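Long-range contacts in phytase (Debaryomyces castellii, PDB 2GFI), which catalyses the removal of phosphate from phytate (inositol hexakisphosphate), acting as a 3-phytase of the histidine acid phosphatase family: residues A[75-80]-A[117-122]; A[161-166]-A[330-335]; A[192-197]-A[449-454]; A[201-206]-A[440-445]. All coordinates share one frame; numbering follows the deposited sequence.

Contact 1. Residues A[75-80]-A[117-122]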
loop_
_atom_site.group_PDB
_atom_site.type_symbol
_atom_site.label_atom_id
_atom_site.label_comp_id
_atom_site.label_asym_id
_atom_site.label_seq_id
_atom_site.Cartn_x
_atom_site.Cartn_y
_atom_site.Cartn_z
ATOM N N PRO A 75 2.011 -16.733 24.898
ATOM C CA PRO A 75 2.596 -18.058 24.799
ATOM C C PRO A 75 1.845 -19.025 25.707
ATOM O O PRO A 75 1.227 -18.618 26.695
ATOM C CB PRO A 75 4.033 -17.853 25.271
ATOM C CG PRO A 75 4.288 -16.377 25.126
ATOM C CD PRO A 75 2.975 -15.712 25.332
ATOM N N SER A 76 1.871 -20.298 25.341
ATOM C CA SER A 76 1.377 -21.325 26.216
ATOM C C SER A 76 2.316 -21.367 27.407
ATOM O O SER A 76 3.363 -20.670 27.451
ATOM C CB SER A 76 1.398 -22.664 25.504
ATOM O OG SER A 76 2.745 -22.979 25.221
ATOM N N THR A 77 1.962 -22.189 28.383
ATOM C CA THR A 77 2.795 -22.279 29.591
ATOM C C THR A 77 4.194 -22.723 29.232
ATOM O O THR A 77 5.164 -22.058 29.595
ATOM C CB THR A 77 2.180 -23.246 30.579
ATOM O OG1 THR A 77 0.844 -22.792 30.899
ATOM C CG2 THR A 77 3.008 -23.230 31.887
ATOM N N GLY A 78 4.296 -23.807 28.481
ATOM C CA GLY A 78 5.584 -24.424 28.183
ATOM C C GLY A 78 6.494 -23.459 27.459
ATOM O O GLY A 78 7.603 -23.147 27.917
ATOM N N SER A 79 5.995 -22.959 26.335
ATOM C CA SER A 79 6.701 -22.006 25.501
ATOM C C SER A 79 7.049 -20.743 26.250
ATOM O O SER A 79 8.200 -20.345 26.267
ATOM C CB SER A 79 5.849 -21.682 24.269
ATOM O OG SER A 79 5.752 -22.845 23.465
ATOM N N GLY A 80 6.065 -20.118 26.882
ATOM C CA GLY A 80 6.311 -18.953 27.726
ATOM C C GLY A 80 7.450 -19.189 28.703
ATOM O O GLY A 80 8.354 -18.344 28.829
ATOM N N TYR A 117 -1.099 -14.400 32.198
ATOM C CA TYR A 117 -1.468 -14.235 30.805
ATOM C C TYR A 117 -1.077 -15.402 29.937
ATOM O O TYR A 117 -1.589 -15.526 28.839
ATOM C CB TYR A 117 -0.953 -12.925 30.211
ATOM C CG TYR A 117 -1.536 -11.731 30.909
ATOM C CD1 TYR A 117 -2.899 -11.646 31.153
ATOM C CD2 TYR A 117 -0.727 -10.703 31.347
ATOM C CE1 TYR A 117 -3.446 -10.563 31.816
ATOM C CE2 TYR A 117 -1.270 -9.584 32.006
ATOM C CZ TYR A 117 -2.632 -9.536 32.241
ATOM O OH TYR A 117 -3.172 -8.442 32.892
ATOM N N LEU A 118 -0.206 -16.280 30.429
ATOM C CA LEU A 118 0.128 -17.411 29.640
ATOM C C LEU A 118 -1.179 -18.127 29.314
ATOM O O LEU A 118 -2.091 -18.171 30.149
ATOM C CB LEU A 118 1.148 -18.341 30.322
ATOM C CG LEU A 118 2.554 -17.788 30.583
ATOM C CD1 LEU A 118 3.473 -18.824 31.313
ATOM C CD2 LEU A 118 3.211 -17.265 29.321
ATOM N N GLU A 119 -1.260 -18.655 28.095
ATOM C CA GLU A 119 -2.392 -19.446 27.630
ATOM C C GLU A 119 -3.581 -18.566 27.182
ATOM O O GLU A 119 -4.533 -19.070 26.612
ATOM C CB GLU A 119 -2.850 -20.527 28.665
ATOM C CG GLU A 119 -1.776 -21.509 29.179
ATOM C CD GLU A 119 -1.396 -22.627 28.220
ATOM O OE1 GLU A 119 -1.953 -22.681 27.108
ATOM O OE2 GLU A 119 -0.508 -23.495 28.566
ATOM N N LYS A 120 -3.514 -17.264 27.417
ATOM C CA LYS A 120 -4.676 -16.386 27.224
ATOM C C LYS A 120 -4.625 -15.696 25.879
ATOM O O LYS A 120 -3.544 -15.415 25.343
ATOM C CB LYS A 120 -4.729 -15.277 28.283
ATOM C CG LYS A 120 -4.681 -15.724 29.751
ATOM C CD LYS A 120 -5.842 -16.590 30.174
ATOM C CE LYS A 120 -5.953 -16.627 31.713
ATOM N NZ LYS A 120 -4.894 -17.538 32.237
ATOM N N GLU A 121 -5.803 -15.363 25.373
ATOM C CA GLU A 121 -5.913 -14.469 24.236
ATOM C C GLU A 121 -5.265 -13.167 24.606
ATOM O O GLU A 121 -5.402 -12.702 25.739
ATOM C CB GLU A 121 -7.400 -14.212 23.921
ATOM C CG GLU A 121 -8.109 -15.381 23.255
ATOM C CD GLU A 121 -7.504 -15.639 21.896
ATOM O OE1 GLU A 121 -7.818 -14.868 20.972
ATOM O OE2 GLU A 121 -6.694 -16.602 21.757
ATOM N N THR A 122 -4.557 -12.556 23.671
ATOM C CA THR A 122 -4.212 -11.136 23.839
ATOM C C THR A 122 -5.502 -10.358 23.558
ATOM O O THR A 122 -6.315 -10.761 22.714
ATOM C CB THR A 122 -3.139 -10.748 22.849
ATOM O OG1 THR A 122 -3.412 -11.419 21.597
ATOM C CG2 THR A 122 -1.724 -11.292 23.315
#
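Glu119 reaches across from a type II beta turn, Tyr117 to Lys120, to the first turn of helix 77-91. Its backbone N donates to Pro75 O at 2.9 Å; Pro75 closes the RHGxRxP signature of histidine acid phosphatases. From CB the side chain starts neither toward nor away from segment 75-80. CG lies beside Thr77 OG1, 3.4 Å away, and a bend at chi2 (-77°) then swings CD to within 3.4 Å of Thr77 N. At the tip the two oxygens divide the work. OE1 packs on CA and CB of Ser76 and forms a salt bridge with Arg167 of helix 166-180. OE2 takes two bonds from Thr77. Thr77 OG1 comes in on the anti lone pair of Glu119 OE2 at 2.8 Å. Thr77 N, also 2.8 Å from Glu119 OE2, approaches from above the carboxylate plane. Ser76, at the N-cap, accepts a weak capping bond from Ser79 N. Leu118 CD2 packs 3.6 Å from Pro75 O and 3.9 Å from Gly80 CA. An alanine at Glu119 would probably leave Thr77 N and OG1 without this acceptor and Arg167 without this salt-bridge partner. A carboxylate held by an arginine and by the amino end of a helix is likely to be stabilised in its ionised form.

Contact 2. Residues A[161-166]-A[330-335]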
loop_
_atom_site.group_PDB
_atom_site.type_symbol
_atom_site.label_atom_id
_atom_site.label_comp_id
_atom_site.label_asym_id
_atom_site.label_seq_id
_atom_site.Cartn_x
_atom_site.Cartn_y
_atom_site.Cartn_z
ATOM N N PHE A 161 -20.457 -23.064 18.922
ATOM C CA PHE A 161 -19.843 -24.266 19.419
ATOM C C PHE A 161 -18.369 -23.944 19.613
ATOM O O PHE A 161 -17.691 -23.427 18.700
ATOM C CB PHE A 161 -20.089 -25.440 18.459
ATOM C CG PHE A 161 -21.545 -25.619 18.115
ATOM C CD1 PHE A 161 -22.331 -26.515 18.825
ATOM C CD2 PHE A 161 -22.133 -24.830 17.155
ATOM C CE1 PHE A 161 -23.676 -26.641 18.555
ATOM C CE2 PHE A 161 -23.483 -24.935 16.884
ATOM C CZ PHE A 161 -24.260 -25.856 17.580
ATOM N N THR A 162 -17.900 -24.202 20.825
ATOM C CA THR A 162 -16.538 -23.953 21.175
ATOM C C THR A 162 -16.029 -25.050 22.096
ATOM O O THR A 162 -16.812 -25.637 22.826
ATOM C CB THR A 162 -16.421 -22.580 21.868
ATOM O OG1 THR A 162 -15.063 -22.405 22.278
ATOM C CG2 THR A 162 -17.188 -22.554 23.143
ATOM N N SER A 163 -14.726 -25.332 22.059
ATOM C CA SER A 163 -14.137 -26.207 23.063
ATOM C C SER A 163 -13.964 -25.407 24.351
ATOM O O SER A 163 -14.194 -24.204 24.383
ATOM C CB SER A 163 -12.808 -26.828 22.592
ATOM O OG SER A 163 -11.717 -26.008 22.979
ATOM N N ASN A 164 -13.608 -26.082 25.434
ATOM C CA ASN A 164 -13.607 -25.435 26.728
ATOM C C ASN A 164 -12.253 -24.827 27.074
ATOM O O ASN A 164 -12.045 -24.327 28.193
ATOM C CB ASN A 164 -14.090 -26.405 27.810
ATOM C CG ASN A 164 -13.167 -27.578 27.993
ATOM O OD1 ASN A 164 -12.771 -28.242 27.034
ATOM N ND2 ASN A 164 -12.829 -27.855 29.231
ATOM N N SER A 165 -11.330 -24.871 26.120
ATOM C CA SER A 165 -10.102 -24.098 26.245
ATOM C C SER A 165 -10.441 -22.616 26.424
ATOM O O SER A 165 -11.282 -22.095 25.716
ATOM C CB SER A 165 -9.273 -24.276 25.007
ATOM O OG SER A 165 -8.345 -23.221 24.918
ATOM N N GLY A 166 -9.816 -21.949 27.391
ATOM C CA GLY A 166 -10.135 -20.563 27.703
ATOM C C GLY A 166 -10.008 -19.630 26.492
ATOM O O GLY A 166 -10.939 -18.864 26.176
ATOM N N PHE A 330 -15.290 -23.316 17.179
ATOM C CA PHE A 330 -14.054 -22.727 17.643
ATOM C C PHE A 330 -13.263 -23.797 18.351
ATOM O O PHE A 330 -13.785 -24.463 19.226
ATOM C CB PHE A 330 -14.371 -21.584 18.592
ATOM C CG PHE A 330 -15.049 -20.462 17.922
ATOM C CD1 PHE A 330 -14.308 -19.428 17.368
ATOM C CD2 PHE A 330 -16.437 -20.461 17.784
ATOM C CE1 PHE A 330 -14.933 -18.407 16.714
ATOM C CE2 PHE A 330 -17.073 -19.446 17.129
ATOM C CZ PHE A 330 -16.318 -18.410 16.586
ATOM N N THR A 331 -12.000 -23.951 17.967
ATOM C CA THR A 331 -11.177 -25.009 18.490
ATOM C C THR A 331 -9.698 -24.637 18.265
ATOM O O THR A 331 -9.408 -23.468 18.096
ATOM C CB THR A 331 -11.602 -26.357 17.870
ATOM O OG1 THR A 331 -10.866 -27.428 18.491
ATOM C CG2 THR A 331 -11.246 -26.433 16.383
ATOM N N HIS A 332 -8.769 -25.590 18.305
ATOM C CA HIS A 332 -7.351 -25.277 18.228
ATOM C C HIS A 332 -6.825 -25.480 16.812
ATOM O O HIS A 332 -7.492 -26.062 15.972
ATOM C CB HIS A 332 -6.552 -26.189 19.173
ATOM C CG HIS A 332 -6.849 -25.973 20.622
ATOM N ND1 HIS A 332 -7.883 -26.617 21.270
ATOM C CD2 HIS A 332 -6.233 -25.208 21.555
ATOM C CE1 HIS A 332 -7.894 -26.255 22.543
ATOM N NE2 HIS A 332 -6.912 -25.392 22.739
ATOM N N ASP A 333 -5.612 -25.020 16.552
ATOM C CA ASP A 333 -4.995 -25.247 15.262
ATOM C C ASP A 333 -4.914 -26.734 14.955
ATOM O O ASP A 333 -5.199 -27.175 13.819
ATOM C CB ASP A 333 -3.608 -24.588 15.183
ATOM C CG ASP A 333 -2.700 -24.944 16.351
ATOM O OD1 ASP A 333 -3.108 -25.645 17.313
ATOM O OD2 ASP A 333 -1.523 -24.543 16.399
ATOM N N THR A 334 -4.565 -27.506 15.980
ATOM C CA THR A 334 -4.349 -28.930 15.846
ATOM C C THR A 334 -5.594 -29.621 15.350
ATOM O O THR A 334 -5.519 -30.503 14.522
ATOM C CB THR A 334 -3.857 -29.533 17.169
ATOM O OG1 THR A 334 -2.560 -28.999 17.472
ATOM C CG2 THR A 334 -3.551 -31.020 16.979
ATOM N N ASP A 335 -6.749 -29.164 15.803
ATOM C CA ASP A 335 -7.990 -29.822 15.466
ATOM C C ASP A 335 -8.391 -29.478 14.071
ATOM O O ASP A 335 -8.896 -30.335 13.323
ATOM C CB ASP A 335 -9.030 -29.411 16.457
ATOM C CG ASP A 335 -8.615 -29.773 17.841
ATOM O OD1 ASP A 335 -8.553 -31.006 18.071
ATOM O OD2 ASP A 335 -8.273 -28.927 18.722
#
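Thr162 and Phe330 pair in the parallel part of the central sheet of the histidine phosphatase fold, where strands 158-163 and 326-331 run out toward the active site. Phe330 N donates to Phe161 O at 2.8 Å, a bent bond of 131°, and Ser163 N returns one to Phe330 O at 3.1 Å. Phe161 O also lies in the plane of the Phe330 ring, at its edge, 3.3 Å from CD2. Thr162 and Phe330 share one face of the sheet, beneath helix 166-180. Thr162 OG1, anti to its backbone N (chi1 176°), sits 3.8 Å from Phe330 CB and donates to Ser163 O. Past the strand comes the HD motif of this family, His332-Asp333, with Asp333 the predicted proton donor and His332 at the N-cap of helix 333-343. The His332 ring turns back to segment 161-166, its CE1 3.4 Å from Ser165 CB and 3.9 Å from Ser163 OG. Ser163 OG is hydrogen-bonded to Glu196, while Ser165 OG and His332 NE2 both bond Ser458 O. The side chain of His332 comes within about 4 Å of that of His70, the predicted nucleophile.

Contact 3. Residues A[192-197]-A[449-454]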
loop_
_atom_site.group_PDB
_atom_site.type_symbol
_atom_site.label_atom_id
_atom_site.label_comp_id
_atom_site.label_asym_id
_atom_site.label_seq_id
_atom_site.Cartn_x
_atom_site.Cartn_y
_atom_site.Cartn_z
ATOM N N ASN A 192 -22.337 -23.468 23.256
ATOM C CA ASN A 192 -22.179 -24.847 23.632
ATOM C C ASN A 192 -20.712 -25.127 23.765
ATOM O O ASN A 192 -19.961 -25.050 22.799
ATOM C CB ASN A 192 -22.846 -25.727 22.575
ATOM C CG ASN A 192 -24.263 -25.276 22.295
ATOM O OD1 ASN A 192 -25.122 -25.345 23.173
ATOM N ND2 ASN A 192 -24.494 -24.727 21.107
ATOM N N ILE A 193 -20.302 -25.386 24.997
ATOM C CA ILE A 193 -18.931 -25.588 25.337
ATOM C C ILE A 193 -18.755 -27.079 25.376
ATOM O O ILE A 193 -19.312 -27.750 26.229
ATOM C CB ILE A 193 -18.619 -24.995 26.715
ATOM C CG1 ILE A 193 -19.151 -23.573 26.846
ATOM C CG2 ILE A 193 -17.107 -25.045 27.003
ATOM C CD1 ILE A 193 -18.953 -23.000 28.240
ATOM N N ILE A 194 -17.955 -27.588 24.460
ATOM C CA ILE A 194 -17.789 -28.995 24.246
ATOM C C ILE A 194 -16.441 -29.340 24.831
ATOM O O ILE A 194 -15.382 -28.819 24.407
ATOM C CB ILE A 194 -17.855 -29.265 22.728
ATOM C CG1 ILE A 194 -19.241 -28.877 22.217
ATOM C CG2 ILE A 194 -17.589 -30.705 22.398
ATOM C CD1 ILE A 194 -19.127 -28.159 20.936
ATOM N N SER A 195 -16.488 -30.228 25.812
ATOM C CA SER A 195 -15.343 -30.525 26.608
ATOM C C SER A 195 -14.243 -31.150 25.746
ATOM O O SER A 195 -14.502 -31.878 24.765
ATOM C CB SER A 195 -15.749 -31.421 27.780
ATOM O OG SER A 195 -14.613 -32.060 28.365
ATOM N N GLU A 196 -13.013 -30.860 26.134
ATOM C CA GLU A 196 -11.858 -31.487 25.498
ATOM C C GLU A 196 -11.488 -32.841 26.123
ATOM O O GLU A 196 -10.554 -33.524 25.672
ATOM C CB GLU A 196 -10.665 -30.531 25.507
ATOM C CG GLU A 196 -10.911 -29.274 24.704
ATOM C CD GLU A 196 -9.675 -28.424 24.579
ATOM O OE1 GLU A 196 -8.588 -28.884 24.995
ATOM O OE2 GLU A 196 -9.790 -27.298 24.061
ATOM N N ASP A 197 -12.226 -33.215 27.162
ATOM C CA ASP A 197 -12.110 -34.546 27.747
ATOM C C ASP A 197 -12.159 -35.630 26.679
ATOM O O ASP A 197 -13.012 -35.623 25.775
ATOM C CB ASP A 197 -13.198 -34.787 28.806
ATOM C CG ASP A 197 -12.988 -33.960 30.073
ATOM O OD1 ASP A 197 -11.878 -33.385 30.238
ATOM O OD2 ASP A 197 -13.876 -33.812 30.956
ATOM N N THR A 449 -28.853 -31.958 25.151
ATOM C CA THR A 449 -27.640 -32.118 25.950
ATOM C C THR A 449 -27.142 -30.747 26.395
ATOM O O THR A 449 -27.103 -29.792 25.637
ATOM C CB THR A 449 -26.562 -32.868 25.165
ATOM O OG1 THR A 449 -27.036 -34.178 24.865
ATOM C CG2 THR A 449 -25.313 -33.149 26.013
ATOM N N ASN A 450 -26.779 -30.658 27.656
ATOM C CA ASN A 450 -26.187 -29.459 28.194
ATOM C C ASN A 450 -24.667 -29.528 27.946
ATOM O O ASN A 450 -23.936 -30.253 28.639
ATOM C CB ASN A 450 -26.529 -29.370 29.688
ATOM C CG ASN A 450 -26.058 -28.078 30.331
ATOM O OD1 ASN A 450 -25.803 -27.081 29.637
ATOM N ND2 ASN A 450 -25.933 -28.083 31.674
ATOM N N TYR A 451 -24.197 -28.818 26.919
ATOM C CA TYR A 451 -22.758 -28.724 26.692
ATOM C C TYR A 451 -22.216 -27.544 27.457
ATOM O O TYR A 451 -22.272 -26.416 26.993
ATOM C CB TYR A 451 -22.425 -28.621 25.215
ATOM C CG TYR A 451 -22.722 -29.881 24.473
ATOM C CD1 TYR A 451 -21.895 -31.005 24.604
ATOM C CD2 TYR A 451 -23.839 -29.969 23.663
ATOM C CE1 TYR A 451 -22.174 -32.175 23.919
ATOM C CE2 TYR A 451 -24.125 -31.126 22.987
ATOM C CZ TYR A 451 -23.299 -32.227 23.109
ATOM O OH TYR A 451 -23.606 -33.382 22.405
ATOM N N THR A 452 -21.703 -27.809 28.653
ATOM C CA THR A 452 -21.317 -26.719 29.518
ATOM C C THR A 452 -20.025 -26.925 30.314
ATOM O O THR A 452 -19.897 -26.438 31.444
ATOM C CB THR A 452 -22.481 -26.309 30.407
ATOM O OG1 THR A 452 -22.151 -25.059 31.038
ATOM C CG2 THR A 452 -22.697 -27.319 31.585
ATOM N N ALA A 453 -19.054 -27.596 29.709
ATOM C CA ALA A 453 -17.775 -27.851 30.376
ATOM C C ALA A 453 -17.188 -26.584 30.954
ATOM O O ALA A 453 -17.385 -25.490 30.415
ATOM C CB ALA A 453 -16.810 -28.475 29.433
ATOM N N SER A 454 -16.448 -26.739 32.037
ATOM C CA SER A 454 -15.793 -25.623 32.667
ATOM C C SER A 454 -14.488 -25.292 31.920
ATOM O O SER A 454 -13.822 -26.181 31.387
ATOM C CB SER A 454 -15.533 -25.961 34.149
ATOM O OG SER A 454 -14.270 -26.586 34.295
HETATM O O HOH W 1 -25.616 -27.200 25.208
#
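Ile193 and Thr452 are joined backbone to backbone by a single bridge, in which Ile193 N donates to Tyr451 O at 3.0 Å from well above the carbonyl plane and Ala453 N returns a weak bond to Ile193 O. A water reinforces the pairing, bound to both Asn192 OD1 and Tyr451 N. Ile193 directs its side chain at the C-terminal segment: with CG2 anti to the backbone N, that methyl lies 3.5 Å from Ala453 O, and CD1 reaches the same oxygen at 3.7 Å. Strand 189-194 is bonded through Asn192 and Ile194 to strand 158-163 of the central sheet, so segment 449-454 docks along its other edge. Tyr451 CB rests 3.4 Å from Ile193 O, and its ring runs past Ile194, whose CG1 is 4.2 Å from Tyr451 CD1. Thr449 CG2 sits over one face of this ring, toward the rim. The phenol OH is bonded to Asp445 and Asn203. Beyond the strand, Ser195 CB meets Ala453 CB at 3.5 Å. The Ser195 hydroxyl, anti to its own backbone N (chi1 163°), instead accepts from Asp197 N at 2.9 Å in an ST turn, where the chain bends away from the C-terminal segment.

Contact 4. Residues A[201-206]-A[440-445]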
loop_
_atom_site.group_PDB
_atom_site.type_symbol
_atom_site.label_atom_id
_atom_site.label_comp_id
_atom_site.label_asym_id
_atom_site.label_seq_id
_atom_site.Cartn_x
_atom_site.Cartn_y
_atom_site.Cartn_z
ATOM N N GLY A 201 -15.097 -38.654 23.148
ATOM C CA GLY A 201 -14.858 -39.383 21.918
ATOM C C GLY A 201 -14.948 -38.443 20.722
ATOM O O GLY A 201 -14.352 -37.342 20.718
ATOM N N ALA A 202 -15.732 -38.866 19.738
ATOM C CA ALA A 202 -15.887 -38.163 18.499
ATOM C C ALA A 202 -16.874 -37.005 18.622
ATOM O O ALA A 202 -16.973 -36.164 17.713
ATOM C CB ALA A 202 -16.328 -39.129 17.407
ATOM N N ASN A 203 -17.601 -36.947 19.734
ATOM C CA ASN A 203 -18.568 -35.878 19.928
ATOM C C ASN A 203 -17.883 -34.689 20.574
ATOM O O ASN A 203 -18.102 -34.375 21.741
ATOM C CB ASN A 203 -19.760 -36.328 20.756
ATOM C CG ASN A 203 -20.797 -35.256 20.848
ATOM O OD1 ASN A 203 -21.090 -34.589 19.848
ATOM N ND2 ASN A 203 -21.326 -35.034 22.043
ATOM N N SER A 204 -17.047 -34.036 19.781
ATOM C CA SER A 204 -15.941 -33.220 20.293
ATOM C C SER A 204 -15.497 -32.269 19.193
ATOM O O SER A 204 -15.558 -32.608 18.014
ATOM C CB SER A 204 -14.773 -34.137 20.625
ATOM O OG SER A 204 -13.717 -33.428 21.223
ATOM N N LEU A 205 -15.069 -31.081 19.590
ATOM C CA LEU A 205 -14.355 -30.176 18.679
ATOM C C LEU A 205 -12.865 -30.476 18.717
ATOM O O LEU A 205 -12.095 -29.926 17.946
ATOM C CB LEU A 205 -14.653 -28.714 19.016
ATOM C CG LEU A 205 -15.997 -28.229 18.493
ATOM C CD1 LEU A 205 -16.334 -26.890 19.060
ATOM C CD2 LEU A 205 -16.085 -28.260 16.929
ATOM N N THR A 206 -12.476 -31.367 19.621
ATOM C CA THR A 206 -11.097 -31.837 19.730
ATOM C C THR A 206 -11.082 -33.373 19.746
ATOM O O THR A 206 -10.636 -33.958 20.714
ATOM C CB THR A 206 -10.419 -31.292 21.036
ATOM O OG1 THR A 206 -11.198 -31.663 22.193
ATOM C CG2 THR A 206 -10.407 -29.768 21.075
ATOM N N VAL A 440 -20.138 -37.139 15.929
ATOM C CA VAL A 440 -20.570 -35.830 16.399
ATOM C C VAL A 440 -22.091 -35.825 16.412
ATOM O O VAL A 440 -22.742 -36.220 15.424
ATOM C CB VAL A 440 -20.050 -34.659 15.474
ATOM C CG1 VAL A 440 -20.817 -33.322 15.737
ATOM C CG2 VAL A 440 -18.546 -34.480 15.594
ATOM N N THR A 441 -22.636 -35.376 17.537
ATOM C CA THR A 441 -24.049 -35.099 17.665
ATOM C C THR A 441 -24.283 -33.700 18.204
ATOM O O THR A 441 -25.418 -33.230 18.182
ATOM C CB THR A 441 -24.771 -36.156 18.588
ATOM O OG1 THR A 441 -24.233 -36.112 19.921
ATOM C CG2 THR A 441 -24.508 -37.616 18.094
ATOM N N PHE A 442 -23.235 -33.030 18.703
ATOM C CA PHE A 442 -23.441 -31.751 19.410
ATOM C C PHE A 442 -24.122 -30.671 18.548
ATOM O O PHE A 442 -24.797 -29.817 19.092
ATOM C CB PHE A 442 -22.161 -31.241 20.139
ATOM C CG PHE A 442 -21.011 -30.900 19.214
ATOM C CD1 PHE A 442 -21.021 -29.722 18.469
ATOM C CD2 PHE A 442 -19.938 -31.779 19.068
ATOM C CE1 PHE A 442 -19.974 -29.419 17.608
ATOM C CE2 PHE A 442 -18.875 -31.496 18.191
ATOM C CZ PHE A 442 -18.904 -30.296 17.456
ATOM N N TYR A 443 -23.958 -30.698 17.217
ATOM C CA TYR A 443 -24.663 -29.710 16.363
ATOM C C TYR A 443 -26.189 -29.910 16.365
ATOM O O TYR A 443 -26.944 -28.966 16.070
ATOM C CB TYR A 443 -24.147 -29.651 14.904
ATOM C CG TYR A 443 -22.681 -29.277 14.728
ATOM C CD1 TYR A 443 -22.223 -27.997 15.033
ATOM C CD2 TYR A 443 -21.757 -30.209 14.242
ATOM C CE1 TYR A 443 -20.891 -27.657 14.872
ATOM C CE2 TYR A 443 -20.409 -29.879 14.087
ATOM C CZ TYR A 443 -19.992 -28.602 14.406
ATOM O OH TYR A 443 -18.673 -28.261 14.273
ATOM N N TRP A 444 -26.636 -31.124 16.699
ATOM C CA TRP A 444 -28.063 -31.445 16.697
ATOM C C TRP A 444 -28.701 -31.621 18.085
ATOM O O TRP A 444 -29.866 -31.266 18.299
ATOM C CB TRP A 444 -28.306 -32.676 15.818
ATOM C CG TRP A 444 -27.781 -32.438 14.447
ATOM C CD1 TRP A 444 -28.409 -31.773 13.423
ATOM C CD2 TRP A 444 -26.501 -32.825 13.950
ATOM N NE1 TRP A 444 -27.594 -31.735 12.310
ATOM C CE2 TRP A 444 -26.414 -32.371 12.607
ATOM C CE3 TRP A 444 -25.415 -33.515 14.495
ATOM C CZ2 TRP A 444 -25.278 -32.578 11.816
ATOM C CZ3 TRP A 444 -24.302 -33.714 13.713
ATOM C CH2 TRP A 444 -24.239 -33.247 12.381
ATOM N N ASP A 445 -27.952 -32.142 19.038
ATOM C CA ASP A 445 -28.541 -32.439 20.331
ATOM C C ASP A 445 -28.173 -31.433 21.395
ATOM O O ASP A 445 -28.350 -31.710 22.582
ATOM C CB ASP A 445 -28.132 -33.845 20.775
ATOM C CG ASP A 445 -26.636 -33.978 21.059
ATOM O OD1 ASP A 445 -25.908 -32.946 21.176
ATOM O OD2 ASP A 445 -26.106 -35.095 21.194
#
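Asn203, at the centre of an inverse gamma turn, holds the start of the short, weakly bonded helix 442-445 through a single oxygen. Its OD1 accepts from Phe442 N and Thr441 N, each 2.9 Å away: Phe442 N is tilted only 15° from the carbonyl plane, whereas Thr441 N stands above it. CG lies anti to the backbone N (chi1 -175°), and the amide at the end of the side chain comes near segment 440-445. ND2 is bonded to Tyr451 OH. A leucine in its place would probably leave the NH groups of Thr441 and Phe442 without this acceptor and Tyr451 OH without one of its partners. Packing is tight around the Phe442 ring. At its edge, near the plane, lie Asn203 OD1, 3.1 Å from CD2, and Ser204 O, 3.5 Å from CE2, while Val440 CG1 sits over one face toward the rim. Val440 CG2 itself comes within 3.1 Å of Ala202 O. The partly exposed Thr441 marks the looser border: its side chain crosses that of Asn203 at about a right angle, and its OG1 donates to Asp445 OD2 in a very short bond. On the buried side Leu205 CD2 touches Phe442 CZ at 3.5 Å and, 3.7 Å away, Tyr443 OH, which is bonded to Ser329 OG.

Contact 1 comes first along the chain and closes before the others open; its centre lies 15 Å from that of contact 2, 22 Å from contact 3 and 27 Å from contact 4. The other three touch one another, with centres 10 to 12 Å apart. Contacts 2 and 3 share the central sheet through the neighbouring strands 158-163 and 189-194, and Glu196 ties them together. Leu205 O joins contact 4 to Thr331 of contact 2, and Tyr451 OH joins it to contact 3. Contact 4 is nested inside the loop closed by contact 3; both cross contact 2. The C-terminal region thus packs against the sheet whose strand 326-331 leads to the predicted proton donor.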